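PDB 1DDZ: carbonic anhydrase, which probably catalyses, as a zinc-dependent enzyme of the beta class, the reversible interconversion of carbon dioxide and hydrogencarbonate. Local coordinates for residues S11-K16 against A482-D487; D106-S111 against H358-F363; N354-S359 against H443-T448; R378-G383 against E462-V467. All blocks are in the same frame, centred on the assembly; numbering follows the deposited sequence.

Interaction 1. Residues S11-K16 against A482-D487; sequences SDLEKK and AKANDD
S11 and D486 meet in the tight half of this contact, where the start of helix 12-25 lies against the tail that follows strand 476-481. S11 OG donates to D486 OD1 over 2.7 Å, on the anti lone pair of that oxygen. Lodged between its own backbone N and carbonyl carbon (chi1 63°), S11 OG also accepts a weak bond from E14 N, while S11 N donates to E14 OE2, so the two residues form a capping box. L13 packs alongside: CD1 is 3.7 Å from D486 CG, and CD2 is 3.8 Å from A484 CB. Its backbone is tied as well, L13 N donating to N485 O over 2.9 Å.

The side-chain ends of D12 and N485, toward solvent, are looser. D12 OD2 comes only within 4.1 Å of N485 CB, and a water that accepts from D12 N lies near N485 OD1 and D487 O. N485 OD1 is committed to D487 N in an Asx turn.

E14 OE1 and D486 OD1 bring like charges to 4.4 Å. R410 and R407 of the second subunit form salt bridges to E14 and D486, which implies that the subunit interface probably offsets the repulsion gathered at this helix start.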
loop_
_atom_site.group_PDB
_atom_site.type_symbol
_atom_site.label_atom_id
_atom_site.label_comp_id
_atom_site.label_asym_id
_atom_site.label_seq_id
_atom_site.Cartn_x
_atom_site.Cartn_y
_atom_site.Cartn_z
ATOM N N SER A 11 8.393 -26.907 -1.029
ATOM C CA SER A 11 9.479 -26.475 -1.896
ATOM C C SER A 11 10.736 -26.528 -1.051
ATOM O O SER A 11 10.661 -26.652 0.177
ATOM C CB SER A 11 9.270 -25.032 -2.369
ATOM O OG SER A 11 9.279 -24.127 -1.276
ATOM N N ASP A 12 11.878 -26.376 -1.699
ATOM C CA ASP A 12 13.144 -26.365 -1.012
ATOM C C ASP A 12 13.215 -25.235 -0.005
ATOM O O ASP A 12 13.783 -25.413 1.072
ATOM C CB ASP A 12 14.270 -26.230 -2.012
ATOM C CG ASP A 12 14.382 -27.440 -2.916
ATOM O OD1 ASP A 12 13.756 -28.487 -2.611
ATOM O OD2 ASP A 12 15.101 -27.342 -3.932
ATOM N N LEU A 13 12.629 -24.081 -0.335
ATOM C CA LEU A 13 12.632 -22.957 0.598
ATOM C C LEU A 13 11.900 -23.385 1.867
ATOM O O LEU A 13 12.389 -23.178 2.971
ATOM C CB LEU A 13 11.922 -21.745 0.013
ATOM C CG LEU A 13 12.577 -20.372 0.173
ATOM C CD1 LEU A 13 11.485 -19.334 0.198
ATOM C CD2 LEU A 13 13.417 -20.281 1.405
ATOM N N GLU A 14 10.717 -23.962 1.692
ATOM C CA GLU A 14 9.895 -24.441 2.807
ATOM C C GLU A 14 10.654 -25.423 3.701
ATOM O O GLU A 14 10.646 -25.293 4.924
ATOM C CB GLU A 14 8.597 -25.075 2.275
ATOM C CG GLU A 14 7.394 -24.106 2.251
ATOM C CD GLU A 14 6.423 -24.297 1.073
ATOM O OE1 GLU A 14 5.652 -23.341 0.805
ATOM O OE2 GLU A 14 6.417 -25.375 0.427
ATOM N N LYS A 15 11.354 -26.374 3.088
ATOM C CA LYS A 15 12.115 -27.359 3.845
ATOM C C LYS A 15 13.197 -26.647 4.621
ATOM O O LYS A 15 13.373 -26.869 5.820
ATOM C CB LYS A 15 12.754 -28.375 2.906
ATOM C CG LYS A 15 11.756 -29.258 2.189
ATOM C CD LYS A 15 12.500 -30.209 1.296
ATOM C CE LYS A 15 11.558 -31.088 0.493
ATOM N NZ LYS A 15 12.365 -31.860 -0.502
ATOM N N LYS A 16 13.921 -25.776 3.929
ATOM C CA LYS A 16 14.969 -24.998 4.547
ATOM C C LYS A 16 14.473 -24.273 5.800
ATOM O O LYS A 16 15.125 -24.307 6.846
ATOM C CB LYS A 16 15.517 -23.982 3.557
ATOM C CG LYS A 16 16.582 -23.081 4.141
ATOM C CD LYS A 16 17.751 -23.925 4.597
ATOM C CE LYS A 16 18.831 -23.096 5.266
ATOM N NZ LYS A 16 20.122 -23.845 5.375
ATOM N N ALA A 482 21.452 -19.192 1.720
ATOM C CA ALA A 482 22.246 -18.782 0.567
ATOM C C ALA A 482 21.522 -19.014 -0.745
ATOM O O ALA A 482 21.865 -18.416 -1.747
ATOM C CB ALA A 482 23.573 -19.511 0.555
ATOM N N LYS A 483 20.594 -19.954 -0.767
ATOM C CA LYS A 483 19.836 -20.223 -1.977
ATOM C C LYS A 483 18.880 -21.358 -1.692
ATOM O O LYS A 483 19.265 -22.357 -1.106
ATOM C CB LYS A 483 20.761 -20.618 -3.124
ATOM C CG LYS A 483 20.114 -20.543 -4.493
ATOM C CD LYS A 483 21.068 -21.043 -5.566
ATOM C CE LYS A 483 20.542 -20.732 -6.958
ATOM N NZ LYS A 483 21.368 -21.371 -8.028
ATOM N N ALA A 484 17.640 -21.195 -2.125
ATOM C CA ALA A 484 16.611 -22.189 -1.914
ATOM C C ALA A 484 15.449 -21.889 -2.865
ATOM O O ALA A 484 14.799 -20.841 -2.789
ATOM C CB ALA A 484 16.145 -22.162 -0.457
ATOM N N ASN A 485 15.213 -22.807 -3.782
ATOM C CA ASN A 485 14.144 -22.654 -4.746
ATOM C C ASN A 485 12.813 -22.716 -4.041
ATOM O O ASN A 485 12.610 -23.550 -3.162
ATOM C CB ASN A 485 14.210 -23.764 -5.785
ATOM C CG ASN A 485 13.172 -23.602 -6.846
ATOM O OD1 ASN A 485 12.148 -24.280 -6.833
ATOM N ND2 ASN A 485 13.392 -22.647 -7.745
ATOM N N ASP A 486 11.915 -21.811 -4.388
ATOM C CA ASP A 486 10.625 -21.820 -3.759
ATOM C C ASP A 486 9.518 -22.318 -4.677
ATOM O O ASP A 486 8.353 -22.037 -4.443
ATOM C CB ASP A 486 10.289 -20.442 -3.209
ATOM C CG ASP A 486 9.058 -20.461 -2.315
ATOM O OD1 ASP A 486 8.830 -21.472 -1.608
ATOM O OD2 ASP A 486 8.306 -19.468 -2.329
ATOM N N ASP A 487 9.861 -23.129 -5.671
ATOM C CA ASP A 487 8.846 -23.642 -6.583
ATOM C C ASP A 487 8.228 -24.968 -6.117
ATOM O O ASP A 487 8.926 -25.859 -5.637
ATOM C CB ASP A 487 9.415 -23.757 -8.007
ATOM C CG ASP A 487 9.880 -22.398 -8.583
ATOM O OD1 ASP A 487 9.306 -21.340 -8.234
ATOM O OD2 ASP A 487 10.831 -22.384 -9.399
HETATM O O HOH W 1 11.643 -26.411 -4.597
#

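Interaction 2. Residues D106-S111 against H358-F363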
loop_
_atom_site.group_PDB
_atom_site.type_symbol
_atom_site.label_atom_id
_atom_site.label_comp_id
_atom_site.label_asym_id
_atom_site.label_seq_id
_atom_site.Cartn_x
_atom_site.Cartn_y
_atom_site.Cartn_z
ATOM N N ASP A 106 0.252 4.931 2.027
ATOM C CA ASP A 106 1.300 3.946 2.327
ATOM C C ASP A 106 1.152 3.559 3.791
ATOM O O ASP A 106 1.434 4.365 4.677
ATOM C CB ASP A 106 2.704 4.534 2.068
ATOM C CG ASP A 106 3.830 3.555 2.382
ATOM O OD1 ASP A 106 3.620 2.351 2.324
ATOM O OD2 ASP A 106 4.945 3.983 2.700
ATOM N N ILE A 107 0.731 2.326 4.047
ATOM C CA ILE A 107 0.534 1.836 5.403
ATOM C C ILE A 107 1.847 1.655 6.150
ATOM O O ILE A 107 1.849 1.717 7.364
ATOM C CB ILE A 107 -0.276 0.515 5.440
ATOM C CG1 ILE A 107 -0.673 0.165 6.875
ATOM C CG2 ILE A 107 0.535 -0.600 4.810
ATOM C CD1 ILE A 107 -1.991 0.663 7.275
ATOM N N SER A 108 2.961 1.423 5.460
ATOM C CA SER A 108 4.227 1.275 6.178
ATOM C C SER A 108 4.588 2.622 6.800
ATOM O O SER A 108 5.120 2.692 7.915
ATOM C CB SER A 108 5.350 0.794 5.259
ATOM O OG SER A 108 6.612 0.914 5.907
ATOM N N PHE A 109 4.278 3.694 6.076
ATOM C CA PHE A 109 4.535 5.048 6.541
ATOM C C PHE A 109 3.501 5.425 7.612
ATOM O O PHE A 109 3.867 5.878 8.699
ATOM C CB PHE A 109 4.532 6.017 5.329
ATOM C CG PHE A 109 4.108 7.419 5.656
ATOM C CD1 PHE A 109 4.834 8.195 6.567
ATOM C CD2 PHE A 109 2.946 7.941 5.106
ATOM C CE1 PHE A 109 4.393 9.467 6.930
ATOM C CE2 PHE A 109 2.498 9.208 5.461
ATOM C CZ PHE A 109 3.216 9.970 6.375
ATOM N N LEU A 110 2.222 5.211 7.315
ATOM C CA LEU A 110 1.140 5.527 8.223
ATOM C C LEU A 110 1.223 4.802 9.594
ATOM O O LEU A 110 0.923 5.400 10.635
ATOM C CB LEU A 110 -0.194 5.228 7.547
ATOM C CG LEU A 110 -0.587 6.047 6.316
ATOM C CD1 LEU A 110 -1.865 5.502 5.694
ATOM C CD2 LEU A 110 -0.766 7.474 6.731
ATOM N N SER A 111 1.600 3.525 9.605
ATOM C CA SER A 111 1.727 2.775 10.861
ATOM C C SER A 111 2.921 3.265 11.727
ATOM O O SER A 111 2.795 3.338 12.953
ATOM C CB SER A 111 1.726 1.255 10.610
ATOM O OG SER A 111 2.835 0.824 9.835
ATOM N N HIS A 358 4.615 -9.684 2.379
ATOM C CA HIS A 358 4.680 -10.147 0.984
ATOM C C HIS A 358 4.373 -9.078 -0.046
ATOM O O HIS A 358 5.101 -8.924 -1.024
ATOM C CB HIS A 358 3.695 -11.297 0.726
ATOM C CG HIS A 358 4.011 -12.554 1.466
ATOM N ND1 HIS A 358 5.221 -13.190 1.346
ATOM C CD2 HIS A 358 3.264 -13.314 2.299
ATOM C CE1 HIS A 358 5.212 -14.295 2.067
ATOM N NE2 HIS A 358 4.035 -14.392 2.655
ATOM N N SER A 359 3.270 -8.368 0.175
ATOM C CA SER A 359 2.809 -7.343 -0.734
ATOM C C SER A 359 3.084 -5.895 -0.338
ATOM O O SER A 359 2.492 -5.004 -0.896
ATOM C CB SER A 359 1.330 -7.532 -0.934
ATOM O OG SER A 359 0.742 -7.832 0.308
ATOM N N ASP A 360 4.032 -5.665 0.564
ATOM C CA ASP A 360 4.348 -4.311 1.009
ATOM C C ASP A 360 5.246 -3.560 0.021
ATOM O O ASP A 360 6.421 -3.869 -0.064
ATOM C CB ASP A 360 5.027 -4.373 2.364
ATOM C CG ASP A 360 5.245 -3.004 2.953
ATOM O OD1 ASP A 360 4.268 -2.256 3.057
ATOM O OD2 ASP A 360 6.379 -2.679 3.330
ATOM N N MET A 361 4.719 -2.550 -0.678
ATOM C CA MET A 361 5.477 -1.787 -1.676
ATOM C C MET A 361 6.666 -1.035 -1.115
ATOM O O MET A 361 7.705 -0.955 -1.782
ATOM C CB MET A 361 4.573 -0.832 -2.469
ATOM C CG MET A 361 3.658 -1.528 -3.464
ATOM S SD MET A 361 4.572 -2.289 -4.828
ATOM C CE MET A 361 5.095 -0.803 -5.743
ATOM N N SER A 362 6.549 -0.481 0.085
ATOM C CA SER A 362 7.699 0.211 0.673
ATOM C C SER A 362 8.863 -0.780 0.833
ATOM O O SER A 362 10.010 -0.472 0.529
ATOM C CB SER A 362 7.338 0.841 2.024
ATOM O OG SER A 362 8.485 1.435 2.609
ATOM N N PHE A 363 8.560 -1.970 1.344
ATOM C CA PHE A 363 9.547 -3.038 1.517
ATOM C C PHE A 363 10.058 -3.545 0.148
ATOM O O PHE A 363 11.276 -3.604 -0.094
ATOM C CB PHE A 363 8.920 -4.178 2.380
ATOM C CG PHE A 363 9.509 -5.546 2.146
ATOM C CD1 PHE A 363 8.700 -6.578 1.683
ATOM C CD2 PHE A 363 10.853 -5.801 2.374
ATOM C CE1 PHE A 363 9.218 -7.854 1.444
ATOM C CE2 PHE A 363 11.389 -7.074 2.134
ATOM C CZ PHE A 363 10.561 -8.101 1.669
HETATM O O HOH W 2 7.392 3.863 3.739
HETATM O O HOH W 3 4.375 -0.010 1.899
HETATM O O HOH W 4 8.069 -1.424 5.003
#
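S108 and S362 face each other across the junction of two helix starts, CB to CB at 3.8 Å, with their hydroxyls also 3.8 Å apart (S108 OG to S362 OG). Each serine is flanked by the aspartate of the other segment: D106 OD2 lies 4.0 Å from S362 CB, and D360 OD1 lies 3.9 Å from S108 CB. The segments share no direct hydrogen bond; water joins them instead. One water donates to D106 OD2 and is bonded to S362 OG, and another donates to D360 OD2 and is bonded to S108 OG, so each aspartate reaches the opposite serine by the same route. A third donates to both D106 OD1 and D360 OD1 and accepts from S362 N, standing between carboxylate oxygens 4.7 Å apart.

The aspartates are placed by their own helices. Both have CG anti to the backbone N and serve as N-caps: D106 OD1 accepts weakly from S108 N, and D360 OD2 takes F363 N over 3.0 Å from above its carboxylate plane. Farther out, S108 packs on H95 and N351, and S362 on H349 and N97, while W405 touches both S108 and D360.

This near-mirrored exchange of partners, with the two segments in separate carbonic anhydrase sequence ranges, is consistent with a pseudo-twofold junction within one chain, as in the paired subunits of other beta-class enzymes.

Interaction 3. Residues N354-S359 against H443-T448; sequences NQCIHS and HNVCAT
C356 and H358 lie on the irregular link between strand 346-351 and helix 361-373, where it passes the C-terminal part of helix 426-447; the backbones come nearest at H358 and N444, CA to CA 6.2 Å. This is a loop-on-helix contact of the alpha/beta fold of beta-carbonic anhydrases. N444 has the largest share of it. Its CG lies anti to the carbonyl carbon (chi1 -69°), on the side of the link, and from there ND2 donates to C356 O over 3.0 Å, from above the carbonyl plane.

The same amide crosses the imidazole of H358 at about a right angle, the two planes 43° apart. N444 OD1 comes within 3.1 Å of H358 CE1, and N444 ND2 sits over one ring face, offset toward the rim. At the ring edge a water 2.6 Å from H358 ND1 donates to N444 O, adding a second link from this histidine to the helix. The far nitrogen, H358 NE2, is hydrogen-bonded to D411 of the second subunit, whose H408 meets the ring edge-to-face. An alanine at N444 would probably leave C356 O without this donor and the H358 ring freer to shift.

Apolar contact completes the join, C356 SG touching V445 CG1 at 3.8 Å. Just beyond, V445 O accepts from both T448 OG1, at 2.8 Å, and T448 N, the two donors arriving from the same face of its carbonyl plane.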
loop_
_atom_site.group_PDB
_atom_site.type_symbol
_atom_site.label_atom_id
_atom_site.label_comp_id
_atom_site.label_asym_id
_atom_site.label_seq_id
_atom_site.Cartn_x
_atom_site.Cartn_y
_atom_site.Cartn_z
ATOM N N ASN A 354 10.163 -4.473 12.149
ATOM C CA ASN A 354 10.927 -5.015 11.025
ATOM C C ASN A 354 10.198 -6.017 10.146
ATOM O O ASN A 354 10.728 -7.104 9.854
ATOM C CB ASN A 354 12.276 -5.587 11.502
ATOM C CG ASN A 354 12.155 -6.418 12.774
ATOM O OD1 ASN A 354 12.206 -5.875 13.871
ATOM N ND2 ASN A 354 11.988 -7.727 12.628
ATOM N N GLN A 355 9.003 -5.614 9.693
ATOM C CA GLN A 355 8.134 -6.435 8.849
ATOM C C GLN A 355 8.569 -6.479 7.387
ATOM O O GLN A 355 9.097 -5.487 6.844
ATOM C CB GLN A 355 6.702 -5.918 8.888
ATOM C CG GLN A 355 6.000 -5.982 10.221
ATOM C CD GLN A 355 5.694 -7.385 10.630
ATOM O OE1 GLN A 355 6.576 -8.127 11.065
ATOM N NE2 GLN A 355 4.437 -7.750 10.545
ATOM N N CYS A 356 8.377 -7.649 6.778
ATOM C CA CYS A 356 8.689 -7.883 5.365
ATOM C C CYS A 356 7.448 -8.517 4.770
ATOM O O CYS A 356 7.492 -9.661 4.320
ATOM C CB CYS A 356 9.873 -8.846 5.209
ATOM S SG CYS A 356 11.406 -8.197 5.794
ATOM N N ILE A 357 6.340 -7.784 4.809
ATOM C CA ILE A 357 5.069 -8.244 4.300
ATOM C C ILE A 357 5.189 -8.552 2.804
ATOM O O ILE A 357 5.846 -7.812 2.068
ATOM C CB ILE A 357 4.006 -7.199 4.622
ATOM C CG1 ILE A 357 3.888 -7.076 6.148
ATOM C CG2 ILE A 357 2.693 -7.537 3.967
ATOM C CD1 ILE A 357 3.208 -5.811 6.639
ATOM N N HIS A 358 4.615 -9.684 2.379
ATOM C CA HIS A 358 4.680 -10.147 0.984
ATOM C C HIS A 358 4.373 -9.078 -0.046
ATOM O O HIS A 358 5.101 -8.924 -1.024
ATOM C CB HIS A 358 3.695 -11.297 0.726
ATOM C CG HIS A 358 4.011 -12.554 1.466
ATOM N ND1 HIS A 358 5.221 -13.190 1.346
ATOM C CD2 HIS A 358 3.264 -13.314 2.299
ATOM C CE1 HIS A 358 5.212 -14.295 2.067
ATOM N NE2 HIS A 358 4.035 -14.392 2.655
ATOM N N SER A 359 3.270 -8.368 0.175
ATOM C CA SER A 359 2.809 -7.343 -0.734
ATOM C C SER A 359 3.084 -5.895 -0.338
ATOM O O SER A 359 2.492 -5.004 -0.896
ATOM C CB SER A 359 1.330 -7.532 -0.934
ATOM O OG SER A 359 0.742 -7.832 0.308
ATOM N N HIS A 443 11.954 -15.591 5.723
ATOM C CA HIS A 443 11.268 -16.490 4.819
ATOM C C HIS A 443 10.634 -15.653 3.718
ATOM O O HIS A 443 10.890 -15.910 2.548
ATOM C CB HIS A 443 10.202 -17.299 5.559
ATOM C CG HIS A 443 9.733 -18.515 4.811
ATOM N ND1 HIS A 443 9.119 -19.585 5.430
ATOM C CD2 HIS A 443 9.769 -18.820 3.492
ATOM C CE1 HIS A 443 8.791 -20.490 4.530
ATOM N NE2 HIS A 443 9.172 -20.052 3.345
ATOM N N ASN A 444 9.884 -14.625 4.112
ATOM C CA ASN A 444 9.222 -13.713 3.183
ATOM C C ASN A 444 10.188 -13.069 2.187
ATOM O O ASN A 444 9.894 -13.027 1.002
ATOM C CB ASN A 444 8.455 -12.623 3.931
ATOM C CG ASN A 444 7.253 -13.148 4.664
ATOM O OD1 ASN A 444 6.945 -14.331 4.593
ATOM N ND2 ASN A 444 6.540 -12.260 5.358
ATOM N N VAL A 445 11.357 -12.593 2.615
ATOM C CA VAL A 445 12.249 -12.000 1.615
ATOM C C VAL A 445 12.787 -13.062 0.671
ATOM O O VAL A 445 12.971 -12.794 -0.503
ATOM C CB VAL A 445 13.378 -11.029 2.185
ATOM C CG1 VAL A 445 13.202 -10.746 3.641
ATOM C CG2 VAL A 445 14.768 -11.475 1.855
ATOM N N CYS A 446 12.978 -14.278 1.171
ATOM C CA CYS A 446 13.476 -15.383 0.353
ATOM C C CYS A 446 12.447 -15.784 -0.700
ATOM O O CYS A 446 12.796 -16.180 -1.822
ATOM C CB CYS A 446 13.792 -16.596 1.230
ATOM S SG CYS A 446 15.280 -16.400 2.245
ATOM N N ALA A 447 11.177 -15.676 -0.324
ATOM C CA ALA A 447 10.079 -16.018 -1.195
ATOM C C ALA A 447 9.682 -14.911 -2.199
ATOM O O ALA A 447 8.881 -15.170 -3.082
ATOM C CB ALA A 447 8.875 -16.458 -0.354
ATOM N N THR A 448 10.261 -13.718 -2.110
ATOM C CA THR A 448 9.908 -12.664 -3.061
ATOM C C THR A 448 10.405 -12.980 -4.472
ATOM O O THR A 448 11.482 -13.548 -4.645
ATOM C CB THR A 448 10.512 -11.299 -2.689
ATOM O OG1 THR A 448 11.938 -11.383 -2.733
ATOM C CG2 THR A 448 10.055 -10.843 -1.316
HETATM O O HOH W 5 7.406 -13.096 -0.089
#

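Interaction 4. Residues R378-G383 against E462-V467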
loop_
_atom_site.group_PDB
_atom_site.type_symbol
_atom_site.label_atom_id
_atom_site.label_comp_id
_atom_site.label_asym_id
_atom_site.label_seq_id
_atom_site.Cartn_x
_atom_site.Cartn_y
_atom_site.Cartn_z
ATOM N N ARG A 378 24.253 -9.260 0.572
ATOM C CA ARG A 378 23.492 -9.742 1.721
ATOM C C ARG A 378 22.292 -8.905 2.068
ATOM O O ARG A 378 22.323 -7.693 1.951
ATOM C CB ARG A 378 24.364 -9.769 2.975
ATOM C CG ARG A 378 25.079 -11.077 3.217
ATOM C CD ARG A 378 26.557 -11.017 2.840
ATOM N NE ARG A 378 27.416 -10.821 4.012
ATOM C CZ ARG A 378 27.900 -9.642 4.400
ATOM N NH1 ARG A 378 27.612 -8.534 3.719
ATOM N NH2 ARG A 378 28.709 -9.579 5.448
ATOM N N VAL A 379 21.236 -9.557 2.525
ATOM C CA VAL A 379 20.063 -8.852 2.986
ATOM C C VAL A 379 19.941 -9.337 4.420
ATOM O O VAL A 379 19.896 -10.554 4.652
ATOM C CB VAL A 379 18.795 -9.220 2.198
ATOM C CG1 VAL A 379 17.570 -8.595 2.856
ATOM C CG2 VAL A 379 18.919 -8.724 0.744
ATOM N N VAL A 380 19.961 -8.410 5.370
ATOM C CA VAL A 380 19.846 -8.756 6.781
ATOM C C VAL A 380 18.529 -8.281 7.385
ATOM O O VAL A 380 18.187 -7.117 7.234
ATOM C CB VAL A 380 21.012 -8.122 7.600
ATOM C CG1 VAL A 380 20.858 -8.428 9.098
ATOM C CG2 VAL A 380 22.357 -8.631 7.095
ATOM N N VAL A 381 17.749 -9.186 7.979
ATOM C CA VAL A 381 16.508 -8.796 8.663
ATOM C C VAL A 381 16.897 -8.799 10.147
ATOM O O VAL A 381 17.301 -9.837 10.695
ATOM C CB VAL A 381 15.304 -9.779 8.434
ATOM C CG1 VAL A 381 14.111 -9.356 9.285
ATOM C CG2 VAL A 381 14.886 -9.803 6.963
ATOM N N CYS A 382 16.818 -7.630 10.781
ATOM C CA CYS A 382 17.196 -7.507 12.174
ATOM C C CYS A 382 16.063 -7.130 13.105
ATOM O O CYS A 382 15.372 -6.132 12.891
ATOM C CB CYS A 382 18.312 -6.487 12.323
ATOM S SG CYS A 382 18.957 -6.328 14.020
ATOM N N GLY A 383 15.821 -7.999 14.080
ATOM C CA GLY A 383 14.809 -7.731 15.087
ATOM C C GLY A 383 15.571 -7.374 16.361
ATOM O O GLY A 383 16.797 -7.431 16.368
ATOM N N GLU A 462 22.916 -13.584 -0.036
ATOM C CA GLU A 462 22.674 -14.272 1.224
ATOM C C GLU A 462 21.621 -13.546 2.055
ATOM O O GLU A 462 21.665 -12.331 2.201
ATOM C CB GLU A 462 23.991 -14.339 1.988
ATOM C CG GLU A 462 23.900 -14.810 3.415
ATOM C CD GLU A 462 25.254 -14.845 4.093
ATOM O OE1 GLU A 462 25.659 -13.810 4.666
ATOM O OE2 GLU A 462 25.918 -15.906 4.045
ATOM N N VAL A 463 20.621 -14.270 2.525
ATOM C CA VAL A 463 19.590 -13.665 3.368
ATOM C C VAL A 463 19.890 -14.117 4.794
ATOM O O VAL A 463 19.807 -15.303 5.107
ATOM C CB VAL A 463 18.173 -14.116 2.970
ATOM C CG1 VAL A 463 17.145 -13.454 3.881
ATOM C CG2 VAL A 463 17.895 -13.777 1.494
ATOM N N GLN A 464 20.263 -13.171 5.642
ATOM C CA GLN A 464 20.619 -13.427 7.037
ATOM C C GLN A 464 19.572 -12.899 8.027
ATOM O O GLN A 464 18.988 -11.823 7.837
ATOM C CB GLN A 464 21.992 -12.788 7.304
ATOM C CG GLN A 464 22.436 -12.711 8.749
ATOM C CD GLN A 464 22.964 -14.032 9.295
ATOM O OE1 GLN A 464 22.330 -14.672 10.142
ATOM N NE2 GLN A 464 24.130 -14.424 8.839
ATOM N N GLY A 465 19.313 -13.688 9.062
ATOM C CA GLY A 465 18.364 -13.329 10.108
ATOM C C GLY A 465 19.212 -13.068 11.346
ATOM O O GLY A 465 20.137 -13.841 11.647
ATOM N N VAL A 466 18.873 -12.035 12.104
ATOM C CA VAL A 466 19.695 -11.638 13.243
ATOM C C VAL A 466 18.806 -10.995 14.319
ATOM O O VAL A 466 17.699 -10.559 14.012
ATOM C CB VAL A 466 20.803 -10.648 12.674
ATOM C CG1 VAL A 466 20.595 -9.223 13.113
ATOM C CG2 VAL A 466 22.200 -11.150 12.934
ATOM N N VAL A 467 19.214 -11.052 15.588
ATOM C CA VAL A 467 18.445 -10.428 16.681
ATOM C C VAL A 467 19.432 -10.030 17.772
ATOM O O VAL A 467 20.521 -10.577 17.838
ATOM C CB VAL A 467 17.380 -11.382 17.297
ATOM C CG1 VAL A 467 18.048 -12.440 18.199
ATOM C CG2 VAL A 467 16.369 -10.592 18.127
#
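R378-G383 and E462-V467 are neighbouring parallel strands in the interior of a mixed sheet, in register from R378 beside E462 onward, their axes 4.7 Å apart and 20° out of parallel. The backbone follows the parallel pattern in which one residue bonds to two across the gap: V379 N donates to E462 O and V379 O accepts from Q464 N, each over 2.8 Å. V381 repeats this with Q464 O and V466 N. G383 N closes the ladder on V466 O with a longer bond of 3.2 Å.

V466 CG1 lies 3.4 Å from C382 SG and 4.1 Å from V380 CG1. At the partly exposed start of the strands, R378 and E462 run side by side. R378 is bent at its second and third torsions (chi2 103°), and E462 OE1 sits at the guanidinium edge, in a salt bridge with R378 NE of 3.5 Å. A leucine in place of R378 would probably leave the E462 carboxylate without its charged mate.

G383 leads into H384, and C328 ends strand 323-328, the neighbour of 378-384 on its other side. These two bind the zinc ion with D330 and C387, at C-terminal strand ends, consistent with a beta-class carbonic anhydrase site.

Interaction 4 belongs to the interior of the sheet and relies on regular backbone bonds, with a little apolar packing and one salt bridge at its partly exposed end. Interaction 3, also buried, places helix 426-447 between the sheet of interaction 4 and the N-terminal helix of interaction 1: V445 and C446 pack on V463, and A447 and H443 on L13. Interaction 2 is buried yet polar and bridged by water. It shares H358 and S359 with interaction 3, and its F363 packs on C356. Interaction 1, partly open to solvent and farthest from the chain's centre, combines capping and charge with the packing of L13. Interactions 1 to 3 touch the second subunit; interaction 4 does not.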